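PDB 4ONY: extracellular solute-binding protein family 5 from Brucella melitensis, which probably captures peptides or related solutes in the periplasm and hands them to an ABC transporter for uptake. Local coordinates for residues 304-310 / 354-359; 120-124 / 234-238; 264-268 / 286-290; 55-61 / 68-74. One frame throughout, in Å; residues are numbered along the deposited sequence.

Contact 1: 304-310 / 354-359; sequences KGTPADM and SFWEGS
Ala-308 and Glu-357 join the two loops by one direct hydrogen bond: Ala-308 N donates to Glu-357 O at 2.8 Å, in the carbonyl plane and with an N-H...O angle of 162°. Pro-307 CA adds a CA-H...O contact to Glu-357 O at 3.1 Å, while the proline ring runs alongside the indole, where Pro-307 CG lies 4.1 Å from Trp-356 CD1. At the far end Met-310 starts straight (chi1 180°) and then bends twice, which carries CE over one face of Phe-355, 3.9 Å from the ring centroid and 20° off the normal. Three waters fill in, bridging Lys-304 O to Gly-358 O, Ala-308 O to Ser-354 O, and Met-310 N to Phe-355 O.

Behind this shell, Trp-356 O takes both Ser-359 N and Ser-359 OG (2.7 Å), closing a type II turn from Trp-356 to Ser-359. Ser-354 OG accepts from Trp-356 N at 2.9 Å, an ST turn that Asp-548 ties to helix 537-553. Phe-355 also meets Trp-503 and Tyr-557 edge to face. The seam is thus mixed: one direct bond and three waters join the backbones, while Pro-307 against Trp-356 and Met-310 against Phe-355 supply its apolar part.

Contact 2: 120-124 / 234-238; sequences NPKAK and DYWGK
A beta turn laid over an indole makes this contact: Ala-123, closing the type I turn that starts at Asn-120, sits on Trp-236 from a second loop whose own type I turn spans Tyr-235 to Lys-238. The evidence for a CH-pi contact is direct. Ala-123 CB lies 4.0 Å from the centroid of the six-membered ring and only 10° off its normal, and Ala-123 CA comes within 3.5 Å of Trp-236 CE3 over the same system. Asn-120 reaches the rim, with ND2 in the ring plane 3.9 Å from Trp-236 CZ3 and the amide turned 67° from the indole. With chi1 at 78°, Trp-236 CG is set between its own backbone N and carbonyl carbon, and the ring extends beneath the 120-124 chain.

The polar links are indirect. Water 4 donates to Lys-124 O at 2.6 Å and accepts from Trp-236 N at 3.2 Å. Lys-124 bends at its last two torsions and returns NZ to a lone pair of Lys-122 O at 3.0 Å, alongside Trp-236 CB; its charge stays 5.6 Å from Asp-234 OD2, so any attraction there is probably modest. Beyond the segments, Trp-236 NE1 donates to Gln-85, and Leu-102 of strand 97-108 touches both Ala-123 and Trp-236. The turn itself is stiffened by Asn-120 OD1, which accepts from Lys-122 N at 2.9 Å: an Asx turn nested in a type I beta turn, here following strand 114-119 of the antiparallel sheet.

Contact 3: 264-268 / 286-290; sequences FESFK and LYDFP
Aromatic packing of a helix against a loop defines this buried contact, in which Phe-264, Phe-267 and Lys-268 of helix 260-268 face Leu-286, Tyr-287 and Phe-289 of the link between helices 280-285 and 290-293. One pair is T-shaped: the edge of Phe-264 points at the face of Tyr-287, with centroids 5.2 Å apart, planes at 67°, and CE1 of Phe-264 3.6 Å from CZ of Tyr-287. The same rim of Phe-264 meets Leu-286 O in plane, Phe-264 CZ to Leu-286 O being 3.6 Å. Phe-264 is swung there by a chi1 of -174°, which sends its ring away from its backbone N and across to the loop.

Residues 264, 267 and 268 fall on one side of the helix, an i, i+3, i+4 stripe, and the loop they meet returns to them after strand 274-277 and helix 280-285. Phe-289 occupies the N-cap position of helix 290-293, and its ring is covered on one face by Lys-268 CG, a CH-pi contact 3.8 Å from the centroid. Phe-267 CE2 approaches the edge of that ring, 4.2 Å from Phe-289 CZ.

Past its aliphatic part, Lys-268 turns polar. Lys-268 NZ makes a salt bridge to Glu-265 OE2 at 3.4 Å, its hydrogen bond weak, and donates to water 5 at 2.9 Å; the water in turn donates to Leu-286 O. Tyr-287 OH is held by Glu-277, and Phe-267 packs against Trp-571, whose NE1 donates to Phe-267 O.

Contact 4: 55-61 / 68-74; sequences FDSLNPF and TTARGLY
Thr-68 O is gripped by two successive amides: Asp-56 N donates at 2.8 Å, with an N-H...O angle of 166°, and Ser-57 N adds a weak bond at 3.3 Å. Thr-68 OG1 then donates to Asp-56 OD1 at 2.6 Å, meeting it from above the carboxylate, 40° out of plane. Further along, Ala-70 N donates to Ser-57 O at 3.1 Å, nearly along the carbonyl axis, and with it Ser-57 and Thr-69 form a single beta bridge. Water 6 accepts from Asn-59 N, donates to Thr-69 OG1 and bonds Ser-57 OG, so polar groups of both segments converge on it. Ser-57 OG also bonds Thr-206 N, and Thr-69 OG1 bonds Ser-65 O.

Side chains carry the rest. Ala-70 CB touches both Phe-55 CD2 and Leu-58 CD2, 3.7 Å from each. Leu-73 CD1 reaches back to the Leu-58 carbonyl, and Pro-60 CG sits 3.9 Å from Tyr-74 CB. The last pair is T-shaped: the Phe-61 edge is aimed at the Tyr-74 face, with planes at 62° and Phe-61 CE1 3.5 Å from Tyr-74 CD2. An Asx turn, Phe-61 N to Asn-59 OD1, fixes the backbone just ahead of that ring.

Both segments belong to the long connection between strands 46-52 and 88-90, which here lies against the four-stranded mixed sheet: Leu-58 and Ala-70 touch Ile-227 of strand 226-231, Phe-55 and Leu-58 touch Val-221 of strand 216-222, and Tyr-256 of strand 251-257, which lines the pocket of the bound 1-ethoxy-2-(2-ethoxyethoxy)ethane, meets the Phe-55 ring and bonds to Arg-71 N.

Along the chain the contacts close in series: contact 4, contact 2, contact 3, then contact 1. None touches another. Contacts 2 and 4 have the closest centres, 24 Å apart, and both involve loops next to the four-stranded mixed sheet: contact 4 lies against strands 216-222 and 226-231, while segment 234-238 of contact 2 leaves strand 226-231 and meets the turn that follows strand 114-119 of the antiparallel sheet. Contact 1 belongs instead with the other mixed sheet, which holds strands 310-315 and 557-562. Contact 3 stands about 30 Å from contact 1 and 29 Å from contact 4 between centres. Two contacts thus lie beside one sheet and one beside another, as expected of a multi-lobed solute-binding fold.

Contact 1: 304-310 / 354-359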
loop_
_atom_site.group_PDB
_atom_site.type_symbol
_atom_site.label_atom_id
_atom_site.label_comp_id
_atom_site.label_asym_id
_atom_site.label_seq_id
_atom_site.Cartn_x
_atom_site.Cartn_y
_atom_site.Cartn_z
ATOM N N LYS A 304 -4.668 12.582 0.971
ATOM C CA LYS A 304 -4.913 11.570 -0.031
ATOM C C LYS A 304 -6.193 10.847 0.344
ATOM O O LYS A 304 -6.583 10.839 1.510
ATOM C CB LYS A 304 -3.721 10.620 -0.129
ATOM C CG LYS A 304 -3.475 9.755 1.101
ATOM C CD LYS A 304 -2.183 8.974 0.894
ATOM C CE LYS A 304 -1.823 8.088 2.084
ATOM N NZ LYS A 304 -2.612 6.832 2.074
ATOM N N GLY A 305 -6.827 10.251 -0.660
ATOM C CA GLY A 305 -8.016 9.485 -0.477
ATOM C C GLY A 305 -7.814 7.975 -0.578
ATOM O O GLY A 305 -8.759 7.228 -0.397
ATOM N N THR A 306 -6.597 7.517 -0.848
ATOM C CA THR A 306 -6.250 6.120 -0.608
ATOM C C THR A 306 -6.179 5.908 0.939
ATOM O O THR A 306 -5.897 6.833 1.710
ATOM C CB THR A 306 -4.911 5.744 -1.241
ATOM O OG1 THR A 306 -3.921 6.674 -0.811
ATOM C CG2 THR A 306 -5.014 5.768 -2.734
ATOM N N PRO A 307 -6.497 4.714 1.396
ATOM C CA PRO A 307 -6.556 4.509 2.852
ATOM C C PRO A 307 -5.205 4.596 3.559
ATOM O O PRO A 307 -4.162 4.440 2.951
ATOM C CB PRO A 307 -7.113 3.095 3.003
ATOM C CG PRO A 307 -6.919 2.428 1.672
ATOM C CD PRO A 307 -6.809 3.499 0.625
ATOM N N ALA A 308 -5.274 4.882 4.846
ATOM C CA ALA A 308 -4.099 4.857 5.696
ATOM C C ALA A 308 -3.918 3.407 6.171
ATOM O O ALA A 308 -4.913 2.726 6.510
ATOM C CB ALA A 308 -4.321 5.785 6.872
ATOM N N ASP A 309 -2.688 2.909 6.159
ATOM C CA ASP A 309 -2.412 1.539 6.547
ATOM C C ASP A 309 -2.867 1.344 8.004
ATOM O O ASP A 309 -2.661 2.224 8.845
ATOM C CB ASP A 309 -0.922 1.244 6.413
ATOM C CG ASP A 309 -0.472 1.068 4.963
ATOM O OD1 ASP A 309 -1.304 0.997 4.006
ATOM O OD2 ASP A 309 0.736 0.971 4.802
ATOM N N MET A 310 -3.476 0.208 8.295
ATOM C CA MET A 310 -3.760 -0.159 9.691
ATOM C C MET A 310 -2.476 -0.398 10.502
ATOM O O MET A 310 -1.517 -1.019 10.023
ATOM C CB MET A 310 -4.608 -1.416 9.727
ATOM C CG MET A 310 -4.984 -1.924 11.112
ATOM S SD MET A 310 -5.811 -0.832 12.278
ATOM C CE MET A 310 -7.407 -0.743 11.459
ATOM N N SER A 354 -11.045 2.418 10.966
ATOM C CA SER A 354 -11.474 1.484 9.927
ATOM C C SER A 354 -10.247 0.777 9.339
ATOM O O SER A 354 -9.159 1.362 9.318
ATOM C CB SER A 354 -12.119 2.293 8.802
ATOM O OG SER A 354 -12.405 1.534 7.625
ATOM N N PHE A 355 -10.476 -0.404 8.784
ATOM C CA PHE A 355 -9.463 -1.091 8.003
ATOM C C PHE A 355 -9.283 -0.471 6.609
ATOM O O PHE A 355 -8.379 -0.870 5.908
ATOM C CB PHE A 355 -9.800 -2.580 7.928
ATOM C CG PHE A 355 -9.696 -3.276 9.264
ATOM C CD1 PHE A 355 -8.512 -3.795 9.675
ATOM C CD2 PHE A 355 -10.767 -3.357 10.101
ATOM C CE1 PHE A 355 -8.391 -4.414 10.886
ATOM C CE2 PHE A 355 -10.668 -3.963 11.339
ATOM C CZ PHE A 355 -9.479 -4.508 11.725
ATOM N N TRP A 356 -10.120 0.515 6.231
ATOM C CA TRP A 356 -9.887 1.306 5.028
ATOM C C TRP A 356 -9.937 2.794 5.418
ATOM O O TRP A 356 -10.466 3.637 4.698
ATOM C CB TRP A 356 -10.876 0.929 3.887
ATOM C CG TRP A 356 -10.488 -0.408 3.299
ATOM C CD1 TRP A 356 -9.605 -0.643 2.275
ATOM C CD2 TRP A 356 -10.886 -1.696 3.778
ATOM N NE1 TRP A 356 -9.431 -2.002 2.075
ATOM C CE2 TRP A 356 -10.197 -2.677 2.985
ATOM C CE3 TRP A 356 -11.740 -2.126 4.796
ATOM C CZ2 TRP A 356 -10.359 -4.028 3.176
ATOM C CZ3 TRP A 356 -11.907 -3.479 4.988
ATOM C CH2 TRP A 356 -11.212 -4.433 4.180
ATOM N N GLU A 357 -9.319 3.093 6.551
ATOM C CA GLU A 357 -9.265 4.425 7.144
ATOM C C GLU A 357 -8.957 5.537 6.142
ATOM O O GLU A 357 -7.957 5.499 5.429
ATOM C CB GLU A 357 -8.192 4.435 8.234
ATOM C CG GLU A 357 -8.002 5.753 8.985
ATOM C CD GLU A 357 -9.230 6.204 9.744
ATOM O OE1 GLU A 357 -9.973 5.360 10.254
ATOM O OE2 GLU A 357 -9.457 7.429 9.846
ATOM N N GLY A 358 -9.784 6.556 6.188
ATOM C CA GLY A 358 -9.595 7.773 5.417
ATOM C C GLY A 358 -10.050 7.675 3.980
ATOM O O GLY A 358 -9.824 8.625 3.213
ATOM N N SER A 359 -10.636 6.542 3.576
ATOM C CA SER A 359 -11.061 6.368 2.201
ATOM C C SER A 359 -12.571 6.200 2.120
ATOM O O SER A 359 -13.236 5.960 3.111
ATOM C CB SER A 359 -10.371 5.148 1.563
ATOM O OG SER A 359 -10.908 3.915 2.046
HETATM O O HOH W 1 -8.941 11.158 3.460
HETATM O O HOH W 2 -6.825 1.088 7.709
HETATM O O HOH W 3 -5.513 -1.315 6.450
#

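Contact 2: 120-124 / 234-238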
loop_
_atom_site.group_PDB
_atom_site.type_symbol
_atom_site.label_atom_id
_atom_site.label_comp_id
_atom_site.label_asym_id
_atom_site.label_seq_id
_atom_site.Cartn_x
_atom_site.Cartn_y
_atom_site.Cartn_z
ATOM N N ASN A 120 1.621 1.138 -29.921
ATOM C CA ASN A 120 1.785 2.415 -30.564
ATOM C C ASN A 120 2.931 2.328 -31.579
ATOM O O ASN A 120 4.027 1.869 -31.235
ATOM C CB ASN A 120 2.116 3.446 -29.484
ATOM C CG ASN A 120 2.070 4.861 -30.008
ATOM O OD1 ASN A 120 2.721 5.183 -31.034
ATOM N ND2 ASN A 120 1.335 5.719 -29.319
ATOM N N PRO A 121 2.684 2.723 -32.829
ATOM C CA PRO A 121 3.783 2.538 -33.813
ATOM C C PRO A 121 5.028 3.389 -33.558
ATOM O O PRO A 121 6.087 3.082 -34.091
ATOM C CB PRO A 121 3.142 2.908 -35.145
ATOM C CG PRO A 121 1.925 3.720 -34.785
ATOM C CD PRO A 121 1.446 3.203 -33.448
ATOM N N LYS A 122 4.920 4.427 -32.739
ATOM C CA LYS A 122 6.090 5.224 -32.374
ATOM C C LYS A 122 6.948 4.619 -31.253
ATOM O O LYS A 122 7.994 5.172 -30.927
ATOM C CB LYS A 122 5.660 6.588 -31.869
ATOM C CG LYS A 122 4.887 7.424 -32.817
ATOM C CD LYS A 122 4.371 8.652 -32.062
ATOM C CE LYS A 122 3.776 9.653 -33.040
ATOM N NZ LYS A 122 3.423 10.937 -32.345
ATOM N N ALA A 123 6.501 3.540 -30.624
ATOM C CA ALA A 123 7.198 3.045 -29.425
ATOM C C ALA A 123 8.607 2.567 -29.776
ATOM O O ALA A 123 8.752 1.761 -30.673
ATOM C CB ALA A 123 6.418 1.920 -28.797
ATOM N N LYS A 124 9.614 3.063 -29.056
ATOM C CA LYS A 124 11.016 2.713 -29.255
ATOM C C LYS A 124 11.743 2.511 -27.928
ATOM O O LYS A 124 11.489 3.214 -26.934
ATOM C CB LYS A 124 11.775 3.802 -30.028
ATOM C CG LYS A 124 11.188 4.134 -31.390
ATOM C CD LYS A 124 11.823 5.386 -32.050
ATOM C CE LYS A 124 11.312 6.759 -31.521
ATOM N NZ LYS A 124 9.894 7.226 -31.905
ATOM N N ASP A 234 15.007 11.900 -26.914
ATOM C CA ASP A 234 14.220 11.280 -27.970
ATOM C C ASP A 234 13.200 10.266 -27.446
ATOM O O ASP A 234 12.730 9.422 -28.220
ATOM C CB ASP A 234 15.149 10.550 -28.952
ATOM C CG ASP A 234 14.570 10.444 -30.346
ATOM O OD1 ASP A 234 13.795 11.300 -30.808
ATOM O OD2 ASP A 234 14.914 9.468 -31.026
ATOM N N TYR A 235 12.884 10.327 -26.151
ATOM C CA TYR A 235 11.878 9.449 -25.539
ATOM C C TYR A 235 10.626 9.368 -26.446
ATOM O O TYR A 235 10.039 10.368 -26.765
ATOM C CB TYR A 235 11.518 9.963 -24.156
ATOM C CG TYR A 235 10.309 9.284 -23.541
ATOM C CD1 TYR A 235 10.225 7.914 -23.464
ATOM C CD2 TYR A 235 9.246 10.024 -23.072
ATOM C CE1 TYR A 235 9.107 7.286 -22.944
ATOM C CE2 TYR A 235 8.140 9.396 -22.502
ATOM C CZ TYR A 235 8.076 8.033 -22.457
ATOM O OH TYR A 235 6.979 7.435 -21.922
ATOM N N TRP A 236 10.270 8.167 -26.861
ATOM C CA TRP A 236 9.213 7.936 -27.816
ATOM C C TRP A 236 7.838 8.444 -27.342
ATOM O O TRP A 236 7.010 8.839 -28.161
ATOM C CB TRP A 236 9.093 6.408 -28.089
ATOM C CG TRP A 236 8.375 5.694 -26.974
ATOM C CD1 TRP A 236 8.942 5.131 -25.863
ATOM C CD2 TRP A 236 6.962 5.470 -26.869
ATOM N NE1 TRP A 236 7.965 4.599 -25.054
ATOM C CE2 TRP A 236 6.742 4.786 -25.638
ATOM C CE3 TRP A 236 5.863 5.788 -27.681
ATOM C CZ2 TRP A 236 5.463 4.411 -25.205
ATOM C CZ3 TRP A 236 4.588 5.422 -27.267
ATOM C CH2 TRP A 236 4.388 4.744 -26.038
ATOM N N GLY A 237 7.606 8.438 -26.015
ATOM C CA GLY A 237 6.299 8.732 -25.462
ATOM C C GLY A 237 6.054 10.170 -25.078
ATOM O O GLY A 237 5.045 10.493 -24.457
ATOM N N LYS A 238 6.987 11.033 -25.412
ATOM C CA LYS A 238 6.971 12.414 -24.912
ATOM C C LYS A 238 5.666 13.149 -25.236
ATOM O O LYS A 238 5.303 14.029 -24.516
ATOM C CB LYS A 238 8.175 13.215 -25.444
ATOM C CG LYS A 238 8.034 13.528 -26.897
ATOM C CD LYS A 238 9.314 13.887 -27.627
ATOM C CE LYS A 238 10.468 14.258 -26.714
ATOM N NZ LYS A 238 11.500 14.802 -27.639
HETATM O O HOH W 4 12.178 5.618 -26.434
#

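Contact 3: 264-268 / 286-290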
loop_
_atom_site.group_PDB
_atom_site.type_symbol
_atom_site.label_atom_id
_atom_site.label_comp_id
_atom_site.label_asym_id
_atom_site.label_seq_id
_atom_site.Cartn_x
_atom_site.Cartn_y
_atom_site.Cartn_z
ATOM N N PHE A 264 18.746 12.942 6.470
ATOM C CA PHE A 264 18.200 14.225 6.902
ATOM C C PHE A 264 19.267 15.323 6.905
ATOM O O PHE A 264 19.040 16.404 6.384
ATOM C CB PHE A 264 17.538 14.066 8.276
ATOM C CG PHE A 264 16.798 15.283 8.780
ATOM C CD1 PHE A 264 15.687 15.766 8.111
ATOM C CD2 PHE A 264 17.192 15.912 9.970
ATOM C CE1 PHE A 264 15.001 16.871 8.588
ATOM C CE2 PHE A 264 16.497 17.031 10.441
ATOM C CZ PHE A 264 15.383 17.492 9.756
ATOM N N GLU A 265 20.449 15.035 7.425
ATOM C CA GLU A 265 21.541 16.010 7.415
ATOM C C GLU A 265 21.916 16.429 5.986
ATOM O O GLU A 265 22.222 17.592 5.713
ATOM C CB GLU A 265 22.771 15.482 8.153
ATOM C CG GLU A 265 22.622 15.426 9.659
ATOM C CD GLU A 265 22.353 16.787 10.281
ATOM O OE1 GLU A 265 23.031 17.761 9.869
ATOM O OE2 GLU A 265 21.450 16.882 11.145
ATOM N N SER A 266 21.904 15.472 5.069
ATOM C CA SER A 266 22.263 15.775 3.684
ATOM C C SER A 266 21.152 16.651 3.027
ATOM O O SER A 266 21.453 17.537 2.211
ATOM C CB SER A 266 22.453 14.470 2.933
ATOM O OG SER A 266 22.923 14.678 1.619
ATOM N N PHE A 267 19.876 16.419 3.396
ATOM C CA PHE A 267 18.780 17.313 3.021
ATOM C C PHE A 267 19.018 18.737 3.562
ATOM O O PHE A 267 18.859 19.718 2.822
ATOM C CB PHE A 267 17.428 16.798 3.513
ATOM C CG PHE A 267 16.289 17.772 3.293
ATOM C CD1 PHE A 267 15.870 18.086 2.014
ATOM C CD2 PHE A 267 15.663 18.367 4.352
ATOM C CE1 PHE A 267 14.850 18.997 1.796
ATOM C CE2 PHE A 267 14.620 19.258 4.155
ATOM C CZ PHE A 267 14.217 19.585 2.877
ATOM N N LYS A 268 19.383 18.845 4.839
ATOM C CA LYS A 268 19.610 20.156 5.455
ATOM C C LYS A 268 20.751 20.921 4.785
ATOM O O LYS A 268 20.681 22.130 4.697
ATOM C CB LYS A 268 19.850 20.066 6.956
ATOM C CG LYS A 268 18.603 19.711 7.786
ATOM C CD LYS A 268 18.932 19.236 9.177
ATOM C CE LYS A 268 19.770 20.228 9.939
ATOM N NZ LYS A 268 19.884 19.854 11.363
ATOM N N LEU A 286 12.364 19.299 14.583
ATOM C CA LEU A 286 13.690 19.428 13.983
ATOM C C LEU A 286 13.755 20.201 12.701
ATOM O O LEU A 286 14.808 20.224 12.052
ATOM C CB LEU A 286 14.373 18.046 13.835
ATOM C CG LEU A 286 14.573 17.267 15.150
ATOM C CD1 LEU A 286 15.288 15.929 14.945
ATOM C CD2 LEU A 286 15.317 18.093 16.176
ATOM N N TYR A 287 12.672 20.887 12.330
ATOM C CA TYR A 287 12.696 21.729 11.153
ATOM C C TYR A 287 12.795 23.197 11.568
ATOM O O TYR A 287 12.229 24.076 10.935
ATOM C CB TYR A 287 11.467 21.464 10.264
ATOM C CG TYR A 287 11.499 20.134 9.532
ATOM C CD1 TYR A 287 11.227 18.958 10.187
ATOM C CD2 TYR A 287 11.812 20.054 8.173
ATOM C CE1 TYR A 287 11.273 17.743 9.515
ATOM C CE2 TYR A 287 11.851 18.841 7.505
ATOM C CZ TYR A 287 11.555 17.691 8.180
ATOM O OH TYR A 287 11.583 16.459 7.546
ATOM N N ASP A 288 13.516 23.427 12.653
ATOM C CA ASP A 288 13.811 24.761 13.171
ATOM C C ASP A 288 15.162 25.291 12.649
ATOM O O ASP A 288 15.802 26.035 13.312
ATOM C CB ASP A 288 13.825 24.739 14.728
ATOM C CG ASP A 288 14.764 23.650 15.333
ATOM O OD1 ASP A 288 15.251 22.750 14.611
ATOM O OD2 ASP A 288 14.962 23.639 16.557
ATOM N N PHE A 289 15.611 24.893 11.486
ATOM C CA PHE A 289 16.892 25.354 10.946
ATOM C C PHE A 289 16.650 26.520 9.977
ATOM O O PHE A 289 15.514 26.734 9.551
ATOM C CB PHE A 289 17.675 24.201 10.303
ATOM C CG PHE A 289 16.944 23.467 9.214
ATOM C CD1 PHE A 289 16.127 22.403 9.509
ATOM C CD2 PHE A 289 17.138 23.800 7.886
ATOM C CE1 PHE A 289 15.500 21.683 8.484
ATOM C CE2 PHE A 289 16.502 23.097 6.865
ATOM C CZ PHE A 289 15.695 22.030 7.165
ATOM N N PRO A 290 17.679 27.345 9.728
ATOM C CA PRO A 290 17.471 28.666 9.121
ATOM C C PRO A 290 16.766 28.654 7.792
ATOM O O PRO A 290 15.905 29.508 7.567
ATOM C CB PRO A 290 18.896 29.199 8.948
ATOM C CG PRO A 290 19.647 28.605 10.093
ATOM C CD PRO A 290 19.057 27.205 10.257
HETATM O O HOH W 5 17.316 20.019 12.739
#

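Contact 4: 55-61 / 68-74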
loop_
_atom_site.group_PDB
_atom_site.type_symbol
_atom_site.label_atom_id
_atom_site.label_comp_id
_atom_site.label_asym_id
_atom_site.label_seq_id
_atom_site.Cartn_x
_atom_site.Cartn_y
_atom_site.Cartn_z
ATOM N N PHE A 55 22.258 -0.985 -2.889
ATOM C CA PHE A 55 21.944 -1.738 -4.061
ATOM C C PHE A 55 23.223 -2.188 -4.691
ATOM O O PHE A 55 24.228 -1.541 -4.540
ATOM C CB PHE A 55 21.137 -0.879 -5.057
ATOM C CG PHE A 55 21.973 0.031 -5.884
ATOM C CD1 PHE A 55 22.353 1.266 -5.406
ATOM C CD2 PHE A 55 22.415 -0.372 -7.130
ATOM C CE1 PHE A 55 23.162 2.087 -6.157
ATOM C CE2 PHE A 55 23.225 0.432 -7.868
ATOM C CZ PHE A 55 23.578 1.686 -7.396
ATOM N N ASP A 56 23.161 -3.281 -5.435
ATOM C CA ASP A 56 24.298 -3.751 -6.197
ATOM C C ASP A 56 23.917 -4.402 -7.531
ATOM O O ASP A 56 24.734 -5.087 -8.116
ATOM C CB ASP A 56 25.091 -4.761 -5.363
ATOM C CG ASP A 56 24.279 -5.964 -4.970
ATOM O OD1 ASP A 56 23.122 -6.171 -5.405
ATOM O OD2 ASP A 56 24.834 -6.728 -4.153
ATOM N N SER A 57 22.694 -4.221 -8.005
ATOM C CA SER A 57 22.284 -4.862 -9.239
ATOM C C SER A 57 21.135 -4.106 -9.887
ATOM O O SER A 57 20.466 -3.316 -9.221
ATOM C CB SER A 57 21.890 -6.337 -9.020
ATOM O OG SER A 57 21.674 -7.020 -10.266
ATOM N N LEU A 58 20.917 -4.353 -11.183
ATOM C CA LEU A 58 19.993 -3.578 -11.979
ATOM C C LEU A 58 18.943 -4.394 -12.744
ATOM O O LEU A 58 18.453 -3.936 -13.792
ATOM C CB LEU A 58 20.743 -2.708 -12.984
ATOM C CG LEU A 58 21.814 -1.779 -12.441
ATOM C CD1 LEU A 58 22.574 -1.101 -13.596
ATOM C CD2 LEU A 58 21.234 -0.760 -11.504
ATOM N N ASN A 59 18.545 -5.544 -12.204
ATOM C CA ASN A 59 17.502 -6.364 -12.802
ATOM C C ASN A 59 16.407 -6.619 -11.803
ATOM O O ASN A 59 16.555 -7.439 -10.903
ATOM C CB ASN A 59 18.050 -7.663 -13.321
ATOM C CG ASN A 59 17.009 -8.456 -14.099
ATOM O OD1 ASN A 59 15.814 -8.260 -13.939
ATOM N ND2 ASN A 59 17.467 -9.342 -14.967
ATOM N N PRO A 60 15.291 -5.908 -11.944
ATOM C CA PRO A 60 14.241 -6.012 -10.947
ATOM C C PRO A 60 13.357 -7.230 -11.141
ATOM O O PRO A 60 12.409 -7.388 -10.380
ATOM C CB PRO A 60 13.412 -4.724 -11.161
ATOM C CG PRO A 60 13.666 -4.320 -12.526
ATOM C CD PRO A 60 15.040 -4.836 -12.924
ATOM N N PHE A 61 13.641 -8.105 -12.104
ATOM C CA PHE A 61 12.691 -9.160 -12.452
ATOM C C PHE A 61 13.109 -10.590 -12.102
ATOM O O PHE A 61 12.408 -11.544 -12.474
ATOM C CB PHE A 61 12.411 -9.076 -13.958
ATOM C CG PHE A 61 12.022 -7.696 -14.411
ATOM C CD1 PHE A 61 10.855 -7.104 -13.937
ATOM C CD2 PHE A 61 12.817 -6.997 -15.314
ATOM C CE1 PHE A 61 10.482 -5.829 -14.380
ATOM C CE2 PHE A 61 12.474 -5.720 -15.732
ATOM C CZ PHE A 61 11.309 -5.133 -15.259
ATOM N N THR A 68 18.508 -6.078 -3.358
ATOM C CA THR A 68 19.493 -5.062 -3.483
ATOM C C THR A 68 19.523 -4.553 -4.922
ATOM O O THR A 68 20.593 -4.330 -5.505
ATOM C CB THR A 68 20.867 -5.579 -3.031
ATOM O OG1 THR A 68 21.199 -6.766 -3.768
ATOM C CG2 THR A 68 20.870 -5.901 -1.543
ATOM N N THR A 69 18.343 -4.377 -5.486
ATOM C CA THR A 69 18.186 -3.808 -6.813
ATOM C C THR A 69 17.931 -2.300 -6.742
ATOM O O THR A 69 17.217 -1.840 -5.877
ATOM C CB THR A 69 17.054 -4.524 -7.559
ATOM O OG1 THR A 69 17.444 -5.899 -7.779
ATOM C CG2 THR A 69 16.796 -3.883 -8.860
ATOM N N ALA A 70 18.538 -1.541 -7.639
ATOM C CA ALA A 70 18.410 -0.111 -7.620
ATOM C C ALA A 70 16.962 0.326 -7.754
ATOM O O ALA A 70 16.191 -0.314 -8.448
ATOM C CB ALA A 70 19.186 0.520 -8.747
ATOM N N ARG A 71 16.637 1.415 -7.081
ATOM C CA ARG A 71 15.351 2.057 -7.185
ATOM C C ARG A 71 15.243 2.746 -8.541
ATOM O O ARG A 71 16.241 3.174 -9.120
ATOM C CB ARG A 71 15.199 3.138 -6.081
ATOM C CG ARG A 71 15.191 2.616 -4.647
ATOM C CD ARG A 71 13.889 1.935 -4.279
ATOM N NE ARG A 71 12.805 2.912 -4.446
ATOM C CZ ARG A 71 12.431 3.823 -3.545
ATOM N NH1 ARG A 71 12.984 3.853 -2.330
ATOM N NH2 ARG A 71 11.453 4.684 -3.850
ATOM N N GLY A 72 14.016 2.893 -9.000
ATOM C CA GLY A 72 13.689 3.749 -10.135
ATOM C C GLY A 72 13.508 2.989 -11.457
ATOM O O GLY A 72 13.022 3.569 -12.429
ATOM N N LEU A 73 13.851 1.717 -11.507
ATOM C CA LEU A 73 13.832 0.994 -12.764
ATOM C C LEU A 73 12.419 0.583 -13.158
ATOM O O LEU A 73 12.017 0.743 -14.318
ATOM C CB LEU A 73 14.751 -0.233 -12.705
ATOM C CG LEU A 73 16.218 0.079 -12.471
ATOM C CD1 LEU A 73 16.956 -1.184 -12.034
ATOM C CD2 LEU A 73 16.854 0.619 -13.748
ATOM N N TYR A 74 11.697 0.030 -12.195
ATOM C CA TYR A 74 10.405 -0.567 -12.414
ATOM C C TYR A 74 9.679 -0.694 -11.054
ATOM O O TYR A 74 10.291 -0.991 -10.042
ATOM C CB TYR A 74 10.548 -1.958 -13.040
ATOM C CG TYR A 74 9.219 -2.622 -13.300
ATOM C CD1 TYR A 74 8.451 -2.244 -14.390
ATOM C CD2 TYR A 74 8.715 -3.584 -12.445
ATOM C CE1 TYR A 74 7.230 -2.849 -14.655
ATOM C CE2 TYR A 74 7.482 -4.177 -12.668
ATOM C CZ TYR A 74 6.742 -3.789 -13.779
ATOM O OH TYR A 74 5.543 -4.359 -14.037
HETATM O O HOH W 6 19.006 -6.991 -9.674
#